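Local structure of fructokinase (Silicibacter sp., 3C8U) at residues Q9-L12 with E13-P17; L154-M158 with A159-A163; R164-Q167 with R168-H172. The protein probably transfers phosphate from a nucleotide such as ATP to fructose, as a putative fructose transport system kinase with a P-loop fold. All blocks are in the same frame, centred on the assembly; numbering follows the deposited sequence. Where two conformers were deposited one is given.

Interaction 1: Q9-L12 with E13-P17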
ATOM      1  N   GLN A   9     -11.351  -4.994  15.452  1.00 16.43           N
ATOM      2  CA  GLN A   9     -11.596  -4.498  16.812  1.00 16.83           C
ATOM      3  C   GLN A   9     -10.375  -3.740  17.325  1.00 15.58           C
ATOM      4  O   GLN A   9     -10.508  -2.671  17.909  1.00 15.44           O
ATOM      5  CB  GLN A   9     -11.982  -5.636  17.770  1.00 15.42           C
ATOM      6  CG  GLN A   9     -12.062  -5.216  19.235  1.00 14.73           C
ATOM      7  CD  GLN A   9     -13.178  -4.204  19.564  1.00 19.00           C
ATOM      8  OE1 GLN A   9     -14.113  -4.031  18.808  1.00 17.34           O
ATOM      9  NE2 GLN A   9     -13.057  -3.535  20.704  1.00 17.46           N
ATOM     10  N   GLY A  10      -9.195  -4.255  16.990  1.00 16.89           N
ATOM     11  CA  GLY A  10      -7.940  -3.626  17.402  1.00 17.42           C
ATOM     12  C   GLY A  10      -7.734  -2.256  16.789  1.00 18.39           C
ATOM     13  O   GLY A  10      -7.279  -1.305  17.430  1.00 19.34           O
ATOM     14  N   VAL A  11      -8.140  -2.132  15.531  1.00 17.10           N
ATOM     15  CA  VAL A  11      -8.096  -0.841  14.844  1.00 17.01           C
ATOM     16  C   VAL A  11      -9.061   0.113  15.510  1.00 18.25           C
ATOM     17  O   VAL A  11      -8.704   1.248  15.873  1.00 16.52           O
ATOM     18  CB  VAL A  11      -8.409  -0.975  13.319  1.00 18.58           C
ATOM     19  CG1 VAL A  11      -8.615   0.415  12.675  1.00 19.82           C
ATOM     20  CG2 VAL A  11      -7.279  -1.754  12.653  1.00 20.22           C
ATOM     21  N   LEU A  12     -10.272  -0.372  15.762  1.00 17.66           N
ATOM     22  CA  LEU A  12     -11.305   0.492  16.343  0.50 16.68           C
ATOM     23  C   LEU A  12     -10.889   1.067  17.705  1.00 17.52           C
ATOM     24  O   LEU A  12     -11.144   2.227  18.019  1.00 16.63           O
ATOM     25  CB  LEU A  12     -12.647  -0.232  16.491  0.50 17.27           C
ATOM     26  CG  LEU A  12     -13.410  -0.543  15.206  0.50 17.97           C
ATOM     27  CD1 LEU A  12     -14.721  -1.250  15.520  0.50 19.64           C
ATOM     28  CD2 LEU A  12     -13.663   0.726  14.431  0.50 20.46           C
ATOM     29  N   GLU A  13     -10.257   0.244  18.502  1.00 18.70           N
ATOM     30  CA  GLU A  13      -9.867   0.616  19.872  1.00 21.47           C
ATOM     31  C   GLU A  13      -8.809   1.681  19.843  1.00 19.49           C
ATOM     32  O   GLU A  13      -8.614   2.404  20.813  1.00 17.96           O
ATOM     33  CB  GLU A  13      -9.279  -0.570  20.655  1.00 18.85           C
ATOM     34  CG  GLU A  13     -10.249  -1.676  20.885  1.00 28.30           C
ATOM     35  CD  GLU A  13      -9.584  -2.872  21.528  1.00 29.57           C
ATOM     36  OE1 GLU A  13      -8.337  -2.906  21.597  1.00 32.06           O
ATOM     37  OE2 GLU A  13     -10.328  -3.779  21.915  1.00 30.51           O
ATOM     38  N   ARG A  14      -8.096   1.727  18.742  1.00 16.66           N
ATOM     39  CA  ARG A  14      -6.939   2.621  18.623  1.00 17.55           C
ATOM     40  C   ARG A  14      -7.275   3.932  17.930  1.00 18.49           C
ATOM     41  O   ARG A  14      -6.522   4.908  18.002  1.00 19.55           O
ATOM     42  CB  ARG A  14      -5.786   1.919  17.931  1.00 16.79           C
ATOM     43  CG  ARG A  14      -5.188   0.824  18.793  1.00 18.54           C
ATOM     44  CD  ARG A  14      -4.130   0.065  17.978  1.00 21.26           C
ATOM     45  NE  ARG A  14      -3.337  -0.887  18.774  1.00 21.96           N
ATOM     46  CZ  ARG A  14      -3.809  -2.016  19.276  1.00 26.88           C
ATOM     47  NH1 ARG A  14      -5.085  -2.356  19.117  1.00 22.97           N
ATOM     48  NH2 ARG A  14      -2.999  -2.807  19.970  1.00 26.99           N
ATOM     49  N   LEU A  15      -8.420   3.949  17.271  1.00 16.51           N
ATOM     50  CA  LEU A  15      -8.929   5.187  16.638  1.00 16.62           C
ATOM     51  C   LEU A  15      -9.548   6.061  17.719  1.00 19.57           C
ATOM     52  O   LEU A  15      -9.884   5.594  18.782  1.00 22.09           O
ATOM     53  CB  LEU A  15      -9.955   4.849  15.559  1.00 17.73           C
ATOM     54  CG  LEU A  15      -9.317   4.161  14.333  1.00 18.38           C
ATOM     55  CD1 LEU A  15     -10.432   3.735  13.397  1.00 19.05           C
ATOM     56  CD2 LEU A  15      -8.262   5.060  13.620  1.00 17.75           C
ATOM     57  N   ASP A  16      -9.679   7.336  17.441  1.00 20.32           N
ATOM     58  CA  ASP A  16     -10.169   8.313  18.422  1.00 21.52           C
ATOM     59  C   ASP A  16     -11.442   8.928  17.861  1.00 21.35           C
ATOM     60  O   ASP A  16     -11.384   9.714  16.918  1.00 19.10           O
ATOM     61  CB  ASP A  16      -9.132   9.408  18.645  1.00 19.34           C
ATOM     62  CG  ASP A  16      -9.586  10.460  19.628  1.00 23.78           C
ATOM     63  OD1 ASP A  16     -10.725  10.385  20.143  1.00 20.95           O
ATOM     64  OD2 ASP A  16      -8.802  11.408  19.845  1.00 25.43           O
ATOM     65  N   PRO A  17     -12.577   8.556  18.411  1.00 21.28           N
ATOM     66  CA  PRO A  17     -13.894   9.001  17.932  1.00 24.73           C
ATOM     67  C   PRO A  17     -14.049  10.522  17.974  1.00 26.37           C
ATOM     68  O   PRO A  17     -14.858  11.086  17.241  1.00 28.05           O
ATOM     69  CB  PRO A  17     -14.871   8.345  18.918  1.00 25.66           C
ATOM     70  CG  PRO A  17     -14.090   7.396  19.693  1.00 26.58           C
ATOM     71  CD  PRO A  17     -12.671   7.714  19.609  1.00 25.43           C
TER
HETATM   72  O   HOH W   1     -11.822   4.238  20.217  1.00 41.39           O
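Gln9 turns its CG anti to the backbone N (chi1 172°) and bends at CG, which carries its amide forward along the helix toward Glu13. Glu13 sends CG beside its own backbone N (chi1 -64°) and then runs extended, so the two side chains cross at about a right angle. Gln9 NE2 donates to Glu13 OE2 at 3.0 Å. The acceptor lies in the amide plane but is met on its anti side, and the amide and carboxylate planes stand 82° apart. The aliphatic part of Glu13 also packs here, with CG 3.4 Å from Gln9 NE2. The same pair is joined through the backbone, where Glu13 N bonds to Gln9 O.

One step on, Arg14 runs back along the helix, extended from CG to NE. Its NH1 reaches Gly10 O at 3.0 Å. The oxygen lies in the guanidinium plane, at its edge, while the donor stands above the carbonyl plane. Arg14 N makes a weak bond to the same oxygen and a better one to Val11 O, at 3.0 Å. The helix thus loses its regular pattern here, and a side chain supplies the main bond to Gly10 O.

On the inner face Val11 and Leu15 lie side by side, with Val11 CG1 3.9 Å from Leu15 CD1. Val11 also packs on Leu46 of helix 36-48 and on Ile152 of strand 150-154, while Leu15 meets Val150. A water donates to Leu12 O at 3.1 Å and to Leu15 O at 2.8 Å, bridging the last turn. Polar pairs outside and apolar residues inside are the marks of an amphipathic helix, here the C-terminal end of helix 4-14, with an arginine side chain hydrogen-bonded to a backbone carbonyl, packed against a parallel sheet consistent with a P-loop kinase fold.

Interaction 2: L154-M158 with A159-A163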
ATOM      1  N   LEU A 154       1.662  -6.125   7.322  1.00 23.20           N
ATOM      2  CA  LEU A 154       1.364  -7.449   6.780  1.00 25.87           C
ATOM      3  C   LEU A 154       2.689  -8.198   6.637  1.00 26.41           C
ATOM      4  O   LEU A 154       3.530  -7.860   5.837  1.00 25.31           O
ATOM      5  CB  LEU A 154       0.605  -7.322   5.449  1.00 25.17           C
ATOM      6  CG  LEU A 154       0.295  -8.588   4.647  1.00 32.26           C
ATOM      7  CD1 LEU A 154      -0.202  -9.723   5.537  1.00 34.99           C
ATOM      8  CD2 LEU A 154      -0.719  -8.268   3.527  1.00 28.64           C
ATOM      9  N   GLU A 155       2.881  -9.187   7.493  1.00 25.86           N
ATOM     10  CA  GLU A 155       4.133  -9.953   7.554  1.00 28.95           C
ATOM     11  C   GLU A 155       4.040 -11.292   6.821  1.00 28.69           C
ATOM     12  O   GLU A 155       3.273 -12.168   7.191  1.00 28.40           O
ATOM     13  CB  GLU A 155       4.487 -10.224   9.014  1.00 31.73           C
ATOM     14  CG  GLU A 155       5.850 -10.723   9.194  1.00 38.70           C
ATOM     15  CD  GLU A 155       6.814  -9.596   9.170  1.00 46.53           C
ATOM     16  OE1 GLU A 155       6.657  -8.692  10.017  1.00 51.10           O
ATOM     17  OE2 GLU A 155       7.713  -9.607   8.303  1.00 60.36           O
ATOM     18  N   VAL A 156       4.815 -11.397   5.756  1.00 28.74           N
ATOM     19  CA  VAL A 156       4.855 -12.585   4.907  1.00 26.31           C
ATOM     20  C   VAL A 156       6.303 -13.032   4.731  1.00 26.66           C
ATOM     21  O   VAL A 156       7.147 -12.249   4.343  1.00 27.68           O
ATOM     22  CB  VAL A 156       4.247 -12.321   3.518  1.00 26.46           C
ATOM     23  CG1 VAL A 156       4.247 -13.622   2.665  1.00 21.10           C
ATOM     24  CG2 VAL A 156       2.863 -11.788   3.656  1.00 23.12           C
ATOM     25  N   PRO A 157       6.601 -14.290   5.057  1.00 28.03           N
ATOM     26  CA  PRO A 157       7.982 -14.720   4.846  1.00 28.81           C
ATOM     27  C   PRO A 157       8.469 -14.564   3.418  1.00 26.32           C
ATOM     28  O   PRO A 157       7.724 -14.736   2.445  1.00 24.56           O
ATOM     29  CB  PRO A 157       7.941 -16.194   5.229  1.00 30.25           C
ATOM     30  CG  PRO A 157       6.751 -16.329   6.148  1.00 29.89           C
ATOM     31  CD  PRO A 157       5.759 -15.367   5.608  1.00 29.24           C
HETATM   32  N   MSE A 158       9.746 -14.261   3.324  1.00 27.96           N
HETATM   33  CA  MSE A 158      10.399 -14.035   2.038  1.00 28.76           C
HETATM   34  C   MSE A 158      10.195 -15.186   1.071  1.00 28.44           C
HETATM   35  O   MSE A 158      10.073 -14.975  -0.142  1.00 24.41           O
HETATM   36  CB  MSE A 158      11.892 -13.797   2.215  1.00 31.71           C
HETATM   37  CG  MSE A 158      12.232 -12.377   2.565  1.00 39.85           C
HETATM   38 SE   MSE A 158      11.976 -11.187   1.026  0.75 50.37          SE
HETATM   39  CE  MSE A 158      11.843 -12.459  -0.392  1.00 38.45           C
ATOM     40  N   ALA A 159      10.165 -16.396   1.628  1.00 26.88           N
ATOM     41  CA  ALA A 159      10.052 -17.606   0.822  1.00 27.54           C
ATOM     42  C   ALA A 159       8.678 -17.648   0.189  1.00 26.21           C
ATOM     43  O   ALA A 159       8.499 -17.991  -0.976  1.00 25.96           O
ATOM     44  CB  ALA A 159      10.304 -18.867   1.670  1.00 28.32           C
ATOM     45  N   ASP A 160       7.706 -17.224   0.973  1.00 24.98           N
ATOM     46  CA  ASP A 160       6.320 -17.253   0.525  1.00 24.84           C
ATOM     47  C   ASP A 160       6.111 -16.153  -0.523  1.00 25.18           C
ATOM     48  O   ASP A 160       5.409 -16.330  -1.541  1.00 25.50           O
ATOM     49  CB  ASP A 160       5.349 -17.126   1.713  1.00 26.49           C
ATOM     50  CG  ASP A 160       5.446 -18.307   2.678  1.00 33.20           C
ATOM     51  OD1 ASP A 160       5.981 -19.361   2.271  1.00 42.18           O
ATOM     52  OD2 ASP A 160       5.009 -18.188   3.838  1.00 44.58           O
ATOM     53  N   LEU A 161       6.734 -15.007  -0.280  1.00 25.17           N
ATOM     54  CA  LEU A 161       6.617 -13.874  -1.243  1.00 23.87           C
ATOM     55  C   LEU A 161       7.137 -14.299  -2.603  1.00 22.87           C
ATOM     56  O   LEU A 161       6.574 -13.987  -3.663  1.00 22.99           O
ATOM     57  CB  LEU A 161       7.391 -12.636  -0.777  1.00 24.60           C
ATOM     58  CG  LEU A 161       6.810 -11.866   0.412  1.00 21.32           C
ATOM     59  CD1 LEU A 161       7.744 -10.698   0.832  1.00 25.92           C
ATOM     60  CD2 LEU A 161       5.394 -11.354   0.120  1.00 22.93           C
ATOM     61  N   GLU A 162       8.228 -15.039  -2.554  1.00 24.55           N
ATOM     62  CA  GLU A 162       8.909 -15.442  -3.779  1.00 24.56           C
ATOM     63  C   GLU A 162       8.012 -16.355  -4.614  1.00 23.22           C
ATOM     64  O   GLU A 162       7.828 -16.157  -5.797  1.00 23.82           O
ATOM     65  CB  GLU A 162      10.215 -16.176  -3.467  1.00 23.84           C
ATOM     66  CG  GLU A 162      11.089 -16.272  -4.681  1.00 32.26           C
ATOM     67  CD  GLU A 162      12.478 -16.813  -4.376  1.00 38.99           C
ATOM     68  OE1 GLU A 162      12.980 -16.637  -3.240  1.00 42.59           O
ATOM     69  OE2 GLU A 162      13.068 -17.422  -5.283  1.00 36.09           O
ATOM     70  N   ALA A 163       7.493 -17.376  -3.956  1.00 23.38           N
ATOM     71  CA  ALA A 163       6.609 -18.351  -4.605  1.00 22.79           C
ATOM     72  C   ALA A 163       5.420 -17.656  -5.212  1.00 23.95           C
ATOM     73  O   ALA A 163       4.963 -17.982  -6.297  1.00 23.26           O
ATOM     74  CB  ALA A 163       6.144 -19.427  -3.613  1.00 25.61           C
TER
HETATM   75  O   HOH W   2      13.043 -15.737  -0.918  1.00 44.90           O
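Val156 and Pro157 meet Asp160 and Leu161 in a local contact at the start of a helix, where the chain leaves strand 150-154 of the parallel sheet and enters helix 158-171. Pro157 holds the N-cap position. Its carbonyl begins the helical bonding: Leu161 N donates to Pro157 O at 2.9 Å, nearly along the C=O axis, and Asp160 N adds a weak bond to the same oxygen. Glu162 N follows on to Met158 O.

The apolar part of the turn is Val156 against Leu161. Val156 CG1 sits anti to the backbone N (chi1 -177°), and this branch comes within 3.6 Å of Leu161 CD2. It also touches Asp160 CB at 3.8 Å. Beyond the pair, Val156 packs on Ser33 and Leu161 on Ala30, in the loop thought to be the P-loop. Selenomethionine Met158 is a looser neighbour, with SE 4.3 Å from Leu161 CD1, and it also packs on Leu188 and Ala191 of helix 186-195.

Asp160 lies against the CG-CD side of the proline ring. Its OD2 lies 3.4 Å from both CD and CG of Pro157, a van der Waals contact. On another side of the turn, a water donates to Glu162 OE1 and weakly to Met158 O. Glu162 OE2 is bonded to Gln184.

The proline nitrogen has no hydrogen to give, and the turn relies on its carbonyl. Asp160 stands in the first turn, where the helix N-terminus would probably favour its ionised form.

Interaction 3: R164-Q167 with R168-H172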
ATOM      1  N   ARG A 164       4.933 -16.649  -4.515  1.00 24.04           N
ATOM      2  CA  ARG A 164       3.726 -15.958  -4.970  1.00 24.69           C
ATOM      3  C   ARG A 164       4.019 -15.086  -6.149  1.00 25.23           C
ATOM      4  O   ARG A 164       3.241 -15.002  -7.089  1.00 26.40           O
ATOM      5  CB  ARG A 164       3.121 -15.138  -3.849  1.00 25.71           C
ATOM      6  CG  ARG A 164       2.673 -16.006  -2.770  1.00 27.63           C
ATOM      7  CD  ARG A 164       1.725 -15.279  -1.893  1.00 41.92           C
ATOM      8  NE  ARG A 164       1.625 -15.899  -0.586  1.00 41.72           N
ATOM      9  CZ  ARG A 164       1.238 -15.255   0.505  1.00 43.05           C
ATOM     10  NH1 ARG A 164       0.928 -13.957   0.442  1.00 32.35           N
ATOM     11  NH2 ARG A 164       1.182 -15.912   1.653  1.00 41.94           N
ATOM     12  N   LEU A 165       5.207 -14.502  -6.125  1.00 26.53           N
ATOM     13  CA  LEU A 165       5.678 -13.660  -7.230  1.00 23.14           C
ATOM     14  C   LEU A 165       5.963 -14.482  -8.471  1.00 24.82           C
ATOM     15  O   LEU A 165       5.674 -14.057  -9.586  1.00 25.54           O
ATOM     16  CB  LEU A 165       6.894 -12.826  -6.817  1.00 24.75           C
ATOM     17  CG  LEU A 165       6.509 -11.693  -5.853  1.00 19.84           C
ATOM     18  CD1 LEU A 165       7.721 -11.054  -5.160  1.00 24.46           C
ATOM     19  CD2 LEU A 165       5.677 -10.657  -6.566  1.00 25.78           C
ATOM     20  N   VAL A 166       6.503 -15.682  -8.287  1.00 22.53           N
ATOM     21  CA  VAL A 166       6.800 -16.529  -9.461  1.00 24.05           C
ATOM     22  C   VAL A 166       5.481 -16.913 -10.127  1.00 23.86           C
ATOM     23  O   VAL A 166       5.338 -16.796 -11.337  1.00 25.20           O
ATOM     24  CB  VAL A 166       7.669 -17.743  -9.129  1.00 21.86           C
ATOM     25  CG1 VAL A 166       7.727 -18.743 -10.303  1.00 20.56           C
ATOM     26  CG2 VAL A 166       9.081 -17.266  -8.779  1.00 22.83           C
ATOM     27  N   GLN A 167       4.514 -17.306  -9.319  1.00 25.28           N
ATOM     28  CA  GLN A 167       3.179 -17.642  -9.844  1.00 28.05           C
ATOM     29  C   GLN A 167       2.583 -16.476 -10.620  1.00 32.16           C
ATOM     30  O   GLN A 167       1.987 -16.654 -11.701  1.00 34.06           O
ATOM     31  CB  GLN A 167       2.215 -18.096  -8.752  1.00 27.50           C
ATOM     32  CG  GLN A 167       0.925 -18.749  -9.327  1.00 28.66           C
ATOM     33  CD  GLN A 167       1.206 -19.934 -10.272  1.00 27.27           C
ATOM     34  OE1 GLN A 167       1.775 -20.950  -9.866  1.00 31.74           O
ATOM     35  NE2 GLN A 167       0.787 -19.805 -11.536  1.00 19.91           N
ATOM     36  N   ARG A 168       2.801 -15.285 -10.094  1.00 33.52           N
ATOM     37  CA  ARG A 168       2.279 -14.066 -10.733  1.00 35.09           C
ATOM     38  C   ARG A 168       2.791 -14.000 -12.150  1.00 31.49           C
ATOM     39  O   ARG A 168       2.047 -13.818 -13.099  1.00 31.13           O
ATOM     40  CB  ARG A 168       2.673 -12.798  -9.952  1.00 36.42           C
ATOM     41  CG  ARG A 168       2.413 -11.495 -10.693  1.00 44.68           C
ATOM     42  CD  ARG A 168       2.220 -10.331  -9.711  1.00 52.52           C
ATOM     43  NE  ARG A 168       3.401  -9.470  -9.581  1.00 55.28           N
ATOM     44  CZ  ARG A 168       3.538  -8.540  -8.634  1.00 54.96           C
ATOM     45  NH1 ARG A 168       2.586  -8.372  -7.723  1.00 54.80           N
ATOM     46  NH2 ARG A 168       4.630  -7.792  -8.575  1.00 49.41           N
ATOM     47  N   TRP A 169       4.080 -14.236 -12.283  1.00 29.86           N
ATOM     48  CA  TRP A 169       4.748 -14.092 -13.560  1.00 29.64           C
ATOM     49  C   TRP A 169       4.415 -15.262 -14.479  1.00 29.67           C
ATOM     50  O   TRP A 169       4.404 -15.135 -15.717  1.00 28.93           O
ATOM     51  CB  TRP A 169       6.246 -13.874 -13.368  1.00 31.93           C
ATOM     52  CG  TRP A 169       6.464 -12.512 -12.821  1.00 36.64           C
ATOM     53  CD1 TRP A 169       6.786 -12.174 -11.537  1.00 37.90           C
ATOM     54  CD2 TRP A 169       6.265 -11.287 -13.522  1.00 39.90           C
ATOM     55  NE1 TRP A 169       6.835 -10.804 -11.409  1.00 40.16           N
ATOM     56  CE2 TRP A 169       6.525 -10.236 -12.615  1.00 43.22           C
ATOM     57  CE3 TRP A 169       5.911 -10.972 -14.837  1.00 39.57           C
ATOM     58  CZ2 TRP A 169       6.446  -8.885 -12.985  1.00 41.17           C
ATOM     59  CZ3 TRP A 169       5.840  -9.627 -15.206  1.00 48.80           C
ATOM     60  CH2 TRP A 169       6.104  -8.604 -14.279  1.00 44.34           C
ATOM     61  N   LEU A 170       4.076 -16.387 -13.857  1.00 29.70           N
ATOM     62  CA  LEU A 170       3.675 -17.579 -14.613  1.00 28.83           C
ATOM     63  C   LEU A 170       2.304 -17.284 -15.246  1.00 30.99           C
ATOM     64  O   LEU A 170       2.040 -17.598 -16.399  1.00 33.12           O
ATOM     65  CB  LEU A 170       3.604 -18.825 -13.732  1.00 27.34           C
ATOM     66  CG  LEU A 170       4.915 -19.519 -13.356  1.00 23.50           C
ATOM     67  CD1 LEU A 170       4.651 -20.698 -12.378  1.00 17.20           C
ATOM     68  CD2 LEU A 170       5.622 -19.975 -14.612  1.00 21.69           C
ATOM     69  N   ASP A 171       1.459 -16.641 -14.467  1.00 35.72           N
ATOM     70  CA  ASP A 171       0.109 -16.249 -14.928  1.00 37.74           C
ATOM     71  C   ASP A 171       0.207 -15.326 -16.140  1.00 40.57           C
ATOM     72  O   ASP A 171      -0.603 -15.370 -17.065  1.00 42.99           O
ATOM     73  CB  ASP A 171      -0.685 -15.586 -13.801  1.00 37.26           C
ATOM     74  CG  ASP A 171      -1.100 -16.581 -12.728  1.00 40.02           C
ATOM     75  OD1 ASP A 171      -0.899 -17.795 -12.948  1.00 33.03           O
ATOM     76  OD2 ASP A 171      -1.611 -16.155 -11.667  1.00 47.16           O
ATOM     77  N   HIS A 172       1.248 -14.524 -16.120  1.00 41.63           N
ATOM     78  CA  HIS A 172       1.502 -13.537 -17.156  1.00 42.94           C
ATOM     79  C   HIS A 172       1.998 -14.228 -18.425  1.00 41.86           C
ATOM     80  O   HIS A 172       2.132 -13.611 -19.476  1.00 44.46           O
ATOM     81  CB  HIS A 172       2.492 -12.481 -16.668  1.00 43.98           C
ATOM     82  CG  HIS A 172       2.350 -11.174 -17.370  1.00 53.72           C
ATOM     83  ND1 HIS A 172       3.425 -10.374 -17.692  1.00 60.82           N
ATOM     84  CD2 HIS A 172       1.253 -10.543 -17.847  1.00 58.98           C
ATOM     85  CE1 HIS A 172       2.995  -9.298 -18.322  1.00 62.70           C
ATOM     86  NE2 HIS A 172       1.682  -9.376 -18.433  1.00 63.84           N
TER
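Residues 164 to 171 follow a regular alpha-helix, with Arg168 N, Trp169 N, Leu170 N and Asp171 N bonded to Arg164 O, Leu165 O, Val166 O and Gln167 O in turn. The bond from Asp171 N is the straightest of the four, at 2.8 Å.

Gln167 and Asp171 repeat the same spacing with their side chains. CG of Gln167 lies anti to the backbone N (chi1 -167°) and the chain bends at CG, which swings the amide forward along the helix. Its NE2 donates to Asp171 OD1 at 3.0 Å. The oxygen lies in the amide plane, but the donor comes from above the carboxylate plane, and the two planes are 43° apart. The amide also flanks Leu170, with NE2 3.7 Å from Leu170 CB and OE1 3.8 Å from Leu170 CD1.

Elsewhere on the helix, Leu165 and Arg168 run side by side and point the same way. Leu165 CD2 sits 3.6 Å above the guanidinium plane, over its centre. The charge of that group is met by Asp187, which forms a salt bridge with Arg168 NH2. Leu165 itself packs on Asp187 and Leu188 of helix 186-195.

The indole of Trp169 leans over the preceding turn, and its CD1 comes 2.9 Å from Leu165 O, a close carbon-oxygen approach. The ring reaches on to Ala179 and Arg182 of helix 176-184. Val166 CG1 touches Leu170 CD1 more loosely, at 4.2 Å.

The chemistry differs round the helix. A methyl group packs on one face of the Arg168 guanidinium while its in-plane NH2 pairs with Asp187. On the exposed side, Gln167 bonds to Asp171. The helix dipole probably disfavours a negative charge so near the helix C-terminus, and this bond may offset part of the cost.

How the interactions relate
Interactions 2 and 3 both use helix 158-171, the first at its start and the second along its later turns. They touch where Val156 CG1 meets Arg164 NH2 at 4.0 Å, and both pack against helix 186-195. Interaction 1 lies at the end of helix 4-14, its centre about 36 Å from that of interaction 3, on opposite sides of the chain's centre. Strand 150-154 links the ends: interaction 1 packs on its side chains and interaction 2 begins at its last residue. Interaction 1 is partly buried, while the others are surface contacts. Glutamine-to-carboxylate bonds mark interactions 1 and 3. Interaction 2 depends more on apolar contact and backbone bonds.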